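Local coordinates for protein ribonucleoside-diphosphate reductase subunit beta (Streptococcus sanguinis, PDB 4N83) that is the small subunit of a class Ib ribonucleotide reductase, holds two manganese(II) ions and probably helps make deoxyribonucleotides from ribonucleotides, at residues Arg189-Ser192 with Val193-Thr196; Tyr235-Ser238 with Leu239-Val243; Asn143-Ala146 with Leu147-Lys150. All blocks are in the same frame, centred on the assembly; numbering follows the deposited sequence.

Interaction 1. Residues Arg189-Ser192 with Val193-Thr196. With MN (manganese (II) ion), chain I; MN (manganese (II) ion), chain J.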
loop_
_atom_site.group_PDB
_atom_site.type_symbol
_atom_site.label_atom_id
_atom_site.label_comp_id
_atom_site.label_asym_id
_atom_site.label_seq_id
_atom_site.Cartn_x
_atom_site.Cartn_y
_atom_site.Cartn_z
ATOM N N ARG A 189 -0.423 14.921 9.199
ATOM C CA ARG A 189 0.251 15.386 7.985
ATOM C C ARG A 189 -0.146 14.545 6.771
ATOM O O ARG A 189 -0.358 15.084 5.683
ATOM C CB ARG A 189 1.774 15.361 8.159
ATOM C CG ARG A 189 2.534 16.069 7.045
ATOM C CD ARG A 189 4.038 15.993 7.246
ATOM N NE ARG A 189 4.572 14.653 6.998
ATOM C CZ ARG A 189 5.850 14.306 7.146
ATOM N NH1 ARG A 189 6.754 15.196 7.543
ATOM N NH2 ARG A 189 6.232 13.058 6.894
ATOM N N ASP A 190 -0.241 13.230 6.962
ATOM C CA ASP A 190 -0.675 12.322 5.897
ATOM C C ASP A 190 -2.158 12.489 5.584
ATOM O O ASP A 190 -2.543 12.556 4.416
ATOM C CB ASP A 190 -0.396 10.859 6.267
ATOM C CG ASP A 190 1.068 10.482 6.127
ATOM O OD1 ASP A 190 1.774 11.071 5.280
ATOM O OD2 ASP A 190 1.511 9.577 6.865
ATOM N N GLU A 191 -2.983 12.550 6.627
ATOM C CA GLU A 191 -4.434 12.640 6.450
ATOM C C GLU A 191 -4.884 13.997 5.913
ATOM O O GLU A 191 -5.928 14.094 5.270
ATOM C CB GLU A 191 -5.170 12.313 7.757
ATOM C CG GLU A 191 -5.020 10.869 8.227
ATOM C CD GLU A 191 -5.462 9.842 7.196
ATOM O OE1 GLU A 191 -6.249 10.188 6.289
ATOM O OE2 GLU A 191 -5.017 8.679 7.285
ATOM N N SER A 192 -4.099 15.040 6.173
ATOM C CA SER A 192 -4.359 16.355 5.588
ATOM C C SER A 192 -4.256 16.298 4.062
ATOM O O SER A 192 -5.043 16.932 3.359
ATOM C CB SER A 192 -3.382 17.394 6.146
ATOM O OG SER A 192 -3.655 18.682 5.627
ATOM N N VAL A 193 -3.291 15.525 3.566
ATOM C CA VAL A 193 -3.082 15.353 2.126
ATOM C C VAL A 193 -4.094 14.373 1.519
ATOM O O VAL A 193 -4.509 14.543 0.369
ATOM C CB VAL A 193 -1.644 14.869 1.818
ATOM C CG1 VAL A 193 -1.449 14.666 0.318
ATOM C CG2 VAL A 193 -0.620 15.862 2.352
ATOM N N HIS A 194 -4.483 13.351 2.282
ATOM C CA HIS A 194 -5.490 12.385 1.825
ATOM C C HIS A 194 -6.834 13.061 1.581
ATOM O O HIS A 194 -7.456 12.860 0.535
ATOM C CB HIS A 194 -5.672 11.246 2.835
ATOM C CG HIS A 194 -4.500 10.318 2.920
ATOM N ND1 HIS A 194 -4.204 9.595 4.055
ATOM C CD2 HIS A 194 -3.542 10.007 2.017
ATOM C CE1 HIS A 194 -3.121 8.870 3.844
ATOM N NE2 HIS A 194 -2.699 9.101 2.614
ATOM N N GLY A 195 -7.274 13.856 2.554
ATOM C CA GLY A 195 -8.515 14.615 2.435
ATOM C C GLY A 195 -8.530 15.517 1.214
ATOM O O GLY A 195 -9.524 15.568 0.488
ATOM N N THR A 196 -7.421 16.215 0.985
ATOM C CA THR A 196 -7.286 17.106 -0.167
ATOM C C THR A 196 -7.369 16.345 -1.490
ATOM O O THR A 196 -8.043 16.790 -2.422
ATOM C CB THR A 196 -5.952 17.878 -0.120
ATOM O OG1 THR A 196 -5.829 18.542 1.142
ATOM C CG2 THR A 196 -5.873 18.909 -1.242
HETATM MN MN MN I . -6.993 8.667 4.543
HETATM MN MN MN J . -5.658 7.296 8.871
#
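The carbonyl oxygens of Asp190 and Glu191 accept hydrogen bonds from His194 N and Gly195 N, consecutive i to i+4 bonds of one regular helix, each 3.0 Å, with the weaker Ser192 O to Thr196 N bond next in line. Glu191 and His194 thus stand three residues apart, both side chains at the metals. A bend at chi2 (-56°) turns the Glu191 carboxylate to bridge the ions: OE1 binds one manganese at 2.4 Å and OE2 the other at 2.2 Å. This is the carboxylate-bridged dimetal centre of the ferritin-like small subunit, with Glu157 sharing the first ion and Glu97 and Asp66 the second. His194 belongs to the first ion's site, but ND1 lies 3.0 Å from the metal, which stands well out of the ring plane; ND1 is instead aimed at Glu191 OE1, an in-plane hydrogen bond of 3.1 Å as modelled, and meets the carboxylate from above, the two planes being 64° apart. One face of the imidazole carries Asp190 O, 3.3 Å above it toward the rim. Asp190 OD2 hydrogen-bonds Trp30 NE1 and NE2 of the metal ligand His100, placing Asp190 in the second shell. Thr196 OG1 hydrogen-bonds Ser192 O at 2.9 Å.

Interaction 2. Residues Tyr235-Ser238 with Leu239-Val243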
loop_
_atom_site.group_PDB
_atom_site.type_symbol
_atom_site.label_atom_id
_atom_site.label_comp_id
_atom_site.label_asym_id
_atom_site.label_seq_id
_atom_site.Cartn_x
_atom_site.Cartn_y
_atom_site.Cartn_z
ATOM N N TYR A 235 -20.083 10.550 21.973
ATOM C CA TYR A 235 -18.759 9.979 22.245
ATOM C C TYR A 235 -17.848 10.980 22.962
ATOM O O TYR A 235 -17.021 10.591 23.789
ATOM C CB TYR A 235 -18.106 9.508 20.937
ATOM C CG TYR A 235 -16.746 8.860 21.109
ATOM C CD1 TYR A 235 -16.627 7.553 21.573
ATOM C CD2 TYR A 235 -15.579 9.552 20.798
ATOM C CE1 TYR A 235 -15.385 6.957 21.729
ATOM C CE2 TYR A 235 -14.332 8.965 20.948
ATOM C CZ TYR A 235 -14.241 7.667 21.413
ATOM O OH TYR A 235 -13.004 7.081 21.564
ATOM N N THR A 236 -17.999 12.262 22.637
ATOM C CA THR A 236 -17.236 13.326 23.290
ATOM C C THR A 236 -17.613 13.422 24.769
ATOM O O THR A 236 -16.741 13.432 25.638
ATOM C CB THR A 236 -17.478 14.692 22.613
ATOM O OG1 THR A 236 -17.176 14.600 21.215
ATOM C CG2 THR A 236 -16.609 15.777 23.238
ATOM N N GLU A 237 -18.915 13.485 25.042
ATOM C CA GLU A 237 -19.423 13.522 26.416
ATOM C C GLU A 237 -19.140 12.220 27.174
ATOM O O GLU A 237 -19.025 12.226 28.401
ATOM C CB GLU A 237 -20.926 13.829 26.426
ATOM C CG GLU A 237 -21.255 15.265 26.043
ATOM C CD GLU A 237 -22.744 15.523 25.902
ATOM O OE1 GLU A 237 -23.519 15.054 26.762
ATOM O OE2 GLU A 237 -23.138 16.211 24.936
ATOM N N SER A 238 -19.020 11.113 26.442
ATOM C CA SER A 238 -18.673 9.817 27.033
ATOM C C SER A 238 -17.233 9.767 27.561
ATOM O O SER A 238 -16.921 8.941 28.421
ATOM C CB SER A 238 -18.889 8.692 26.014
ATOM O OG SER A 238 -18.495 7.435 26.538
ATOM N N LEU A 239 -16.367 10.639 27.046
ATOM C CA LEU A 239 -14.956 10.670 27.437
ATOM C C LEU A 239 -14.577 11.910 28.250
ATOM O O LEU A 239 -14.015 11.793 29.339
ATOM C CB LEU A 239 -14.066 10.607 26.192
ATOM C CG LEU A 239 -14.058 9.311 25.378
ATOM C CD1 LEU A 239 -13.119 9.457 24.188
ATOM C CD2 LEU A 239 -13.657 8.122 26.240
ATOM N N TYR A 240 -14.892 13.088 27.717
ATOM C CA TYR A 240 -14.307 14.352 28.194
ATOM C C TYR A 240 -15.051 15.070 29.335
ATOM O O TYR A 240 -14.643 16.162 29.736
ATOM C CB TYR A 240 -14.145 15.317 27.009
ATOM C CG TYR A 240 -13.123 14.872 25.983
ATOM C CD1 TYR A 240 -13.504 14.148 24.855
ATOM C CD2 TYR A 240 -11.774 15.181 26.138
ATOM C CE1 TYR A 240 -12.571 13.743 23.914
ATOM C CE2 TYR A 240 -10.833 14.779 25.202
ATOM C CZ TYR A 240 -11.236 14.062 24.092
ATOM O OH TYR A 240 -10.306 13.662 23.161
ATOM N N ASP A 241 -16.122 14.476 29.860
ATOM C CA ASP A 241 -16.912 15.131 30.915
ATOM C C ASP A 241 -16.208 15.167 32.275
ATOM O O ASP A 241 -16.339 16.147 33.010
ATOM C CB ASP A 241 -18.302 14.488 31.056
ATOM C CG ASP A 241 -19.371 15.210 30.243
ATOM O OD1 ASP A 241 -19.368 16.460 30.210
ATOM O OD2 ASP A 241 -20.230 14.526 29.648
ATOM N N THR A 242 -15.469 14.110 32.603
ATOM C CA THR A 242 -14.755 14.035 33.881
ATOM C C THR A 242 -13.573 15.006 33.926
ATOM O O THR A 242 -13.455 15.805 34.858
ATOM C CB THR A 242 -14.249 12.609 34.167
ATOM O OG1 THR A 242 -13.539 12.108 33.028
ATOM C CG2 THR A 242 -15.415 11.685 34.487
ATOM N N VAL A 243 -12.703 14.929 32.920
ATOM C CA VAL A 243 -11.572 15.861 32.800
ATOM C C VAL A 243 -12.037 17.292 32.499
ATOM O O VAL A 243 -11.357 18.257 32.854
ATOM C CB VAL A 243 -10.539 15.405 31.738
ATOM C CG1 VAL A 243 -9.806 14.161 32.217
ATOM C CG2 VAL A 243 -11.191 15.158 30.381
#
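The last turn of helix 211-240, where regular bonding thins out before the chain runs on toward helix 246-263, is drawn together by Thr236 O and by two side-chain pairs spaced four residues apart, Tyr235 with Leu239 and Thr236 with Tyr240. Thr236 O accepts two backbone hydrogens. Tyr240 N comes almost straight on at 2.8 Å, the C=O...N angle being 172°, whereas Leu239 N arrives at 3.2 Å from above the carbonyl plane. Leu239 N also makes a weak bond to Tyr235 O, so its hydrogen is shared between the i-3 and i-4 carbonyls, as happens where an alpha-helix tightens at its end. With CG anti to the backbone N (chi1 -178°), the Tyr235 side chain slants across that of Leu239, which packs over one face of the phenol. Leu239 CD1 does the touching, 3.5 Å from Tyr235 CZ and equally near CE2 and OH; this methyl sits low over the CZ end of the ring, with CG higher above the same face. Tyr240 is turned differently: Thr236 O lies at the edge of its ring, in plane, and Thr236 CG2 meets Tyr240 CD1 at 3.9 Å. On the outer side, Glu237 and Asp241 run side by side in the same direction, Glu237 OE1 and Asp241 OD2 4.4 Å apart. Their like charges are probably eased by separate partners, since Glu237 OE2 forms a salt bridge with Lys250 and Asp241 OD1 a weak bond with Thr246. Among its neighbours, the turn has Tyr235 against helix 128-143, with Lys133 in a cation-pi contact, and Leu239 against helix 49-78. Thr236 packs on helix 246-263, and Tyr240 OH hydrogen-bonds Thr167 of helix 162-173.

Interaction 3. Residues Asn143-Ala146 with Leu147-Lys150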
loop_
_atom_site.group_PDB
_atom_site.type_symbol
_atom_site.label_atom_id
_atom_site.label_comp_id
_atom_site.label_asym_id
_atom_site.label_seq_id
_atom_site.Cartn_x
_atom_site.Cartn_y
_atom_site.Cartn_z
ATOM N N ASN A 143 -21.815 -0.514 0.130
ATOM C CA ASN A 143 -23.022 -0.333 -0.694
ATOM C C ASN A 143 -23.154 1.020 -1.408
ATOM O O ASN A 143 -23.737 1.087 -2.491
ATOM C CB ASN A 143 -24.273 -0.578 0.158
ATOM C CG ASN A 143 -24.291 -1.959 0.791
ATOM O OD1 ASN A 143 -24.572 -2.100 1.982
ATOM N ND2 ASN A 143 -23.987 -2.982 0.001
ATOM N N GLY A 144 -22.633 2.086 -0.805
ATOM C CA GLY A 144 -22.731 3.434 -1.378
ATOM C C GLY A 144 -22.043 3.581 -2.726
ATOM O O GLY A 144 -21.153 2.797 -3.064
ATOM N N THR A 145 -22.457 4.591 -3.490
ATOM C CA THR A 145 -21.949 4.811 -4.852
ATOM C C THR A 145 -20.657 5.639 -4.885
ATOM O O THR A 145 -20.250 6.225 -3.879
ATOM C CB THR A 145 -23.007 5.500 -5.742
ATOM O OG1 THR A 145 -23.507 6.671 -5.084
ATOM C CG2 THR A 145 -24.159 4.549 -6.035
ATOM N N ALA A 146 -20.024 5.674 -6.057
ATOM C CA ALA A 146 -18.732 6.338 -6.244
ATOM C C ALA A 146 -18.841 7.860 -6.159
ATOM O O ALA A 146 -18.936 8.545 -7.181
ATOM C CB ALA A 146 -18.126 5.931 -7.579
ATOM N N LEU A 147 -18.793 8.370 -4.929
ATOM C CA LEU A 147 -18.945 9.801 -4.614
ATOM C C LEU A 147 -19.329 9.913 -3.144
ATOM O O LEU A 147 -18.813 10.760 -2.415
ATOM C CB LEU A 147 -20.017 10.490 -5.480
ATOM C CG LEU A 147 -19.713 11.904 -5.991
ATOM C CD1 LEU A 147 -18.356 11.994 -6.677
ATOM C CD2 LEU A 147 -20.811 12.364 -6.937
ATOM N N GLU A 148 -20.250 9.045 -2.729
ATOM C CA GLU A 148 -20.660 8.922 -1.332
ATOM C C GLU A 148 -19.543 8.321 -0.475
ATOM O O GLU A 148 -19.390 8.677 0.695
ATOM C CB GLU A 148 -21.919 8.050 -1.231
ATOM C CG GLU A 148 -23.143 8.636 -1.925
ATOM C CD GLU A 148 -24.277 7.637 -2.076
ATOM O OE1 GLU A 148 -24.339 6.668 -1.291
ATOM O OE2 GLU A 148 -25.111 7.825 -2.985
ATOM N N LYS A 149 -18.772 7.409 -1.064
ATOM C CA LYS A 149 -17.633 6.790 -0.384
ATOM C C LYS A 149 -16.478 7.774 -0.187
ATOM O O LYS A 149 -15.738 7.678 0.790
ATOM C CB LYS A 149 -17.154 5.560 -1.159
ATOM C CG LYS A 149 -18.172 4.431 -1.180
ATOM C CD LYS A 149 -17.722 3.258 -2.037
ATOM C CE LYS A 149 -17.912 3.542 -3.518
ATOM N NZ LYS A 149 -17.728 2.321 -4.351
ATOM N N LYS A 150 -16.331 8.715 -1.119
ATOM C CA LYS A 150 -15.321 9.768 -1.003
ATOM C C LYS A 150 -15.676 10.784 0.084
ATOM O O LYS A 150 -14.792 11.293 0.770
ATOM C CB LYS A 150 -15.129 10.482 -2.345
ATOM C CG LYS A 150 -14.471 9.617 -3.408
ATOM C CD LYS A 150 -14.238 10.388 -4.698
ATOM C CE LYS A 150 -13.332 9.627 -5.656
ATOM N NZ LYS A 150 -13.948 8.368 -6.159
#
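The Glu148 carboxylate has Thr145 over one of its faces: Thr145 OG1 stands above the plane and makes a weak hydrogen bond of 2.9 Å to Glu148 OE2, and the Thr145 backbone N lies over the same side without a hydrogen bond to the carboxylate. Gly144 CA comes to this side as well, 3.6 Å from Glu148 OE1. Thr145 holds its hydroxyl between its own backbone N and carbonyl carbon (chi1 51°), and the extended Glu148 chain crosses beneath it. The backbone repeats the link, for Thr145 O receives weak bonds from Glu148 N at 3.0 Å and Lys149 N at 3.4 Å, loosely tying the first turn of the helix to the loop. The aliphatic part of Lys149 runs along the carbonyls of Gly144 and Thr145. The Lys149 chain bends at chi3 (-78°), bringing CE to 3.4 Å from Gly144 O and carrying NZ on to a salt bridge with Asp80. Leu147 occupies the N-cap position with an apolar side chain, which packs on Phe202 and Ala205 of helix 178-206 and Leu217 of helix 211-240. Ala146 is the centre of an inverse gamma turn, a sharp reversal within the short link between helices 128-143 and 148-160, the second of which carries the manganese ligand Glu157 farther along.

In the fold
The three contacts follow one another along the chain in the order 3, 1, 2, and none touches another. The centre of interaction 1 is about 8 Å from the centre of the chain, and this contact supplies manganese ligands directly. Interaction 3 starts the helix that bears Glu157, which shares an ion with Glu191; the Lys149 side chain of interaction 3 is about 12 Å from a bound manganese, and the nearest atoms of interactions 3 and 1 are about 7 Å apart. Interaction 2 ends the helix that follows the one holding interaction 1, their centres about 27 Å apart. Its Tyr235 side chain still comes within about 11 Å of that of Tyr104, the predicted active-site tyrosine. Interactions 2 and 3 lie farthest apart, about 32 Å between centres.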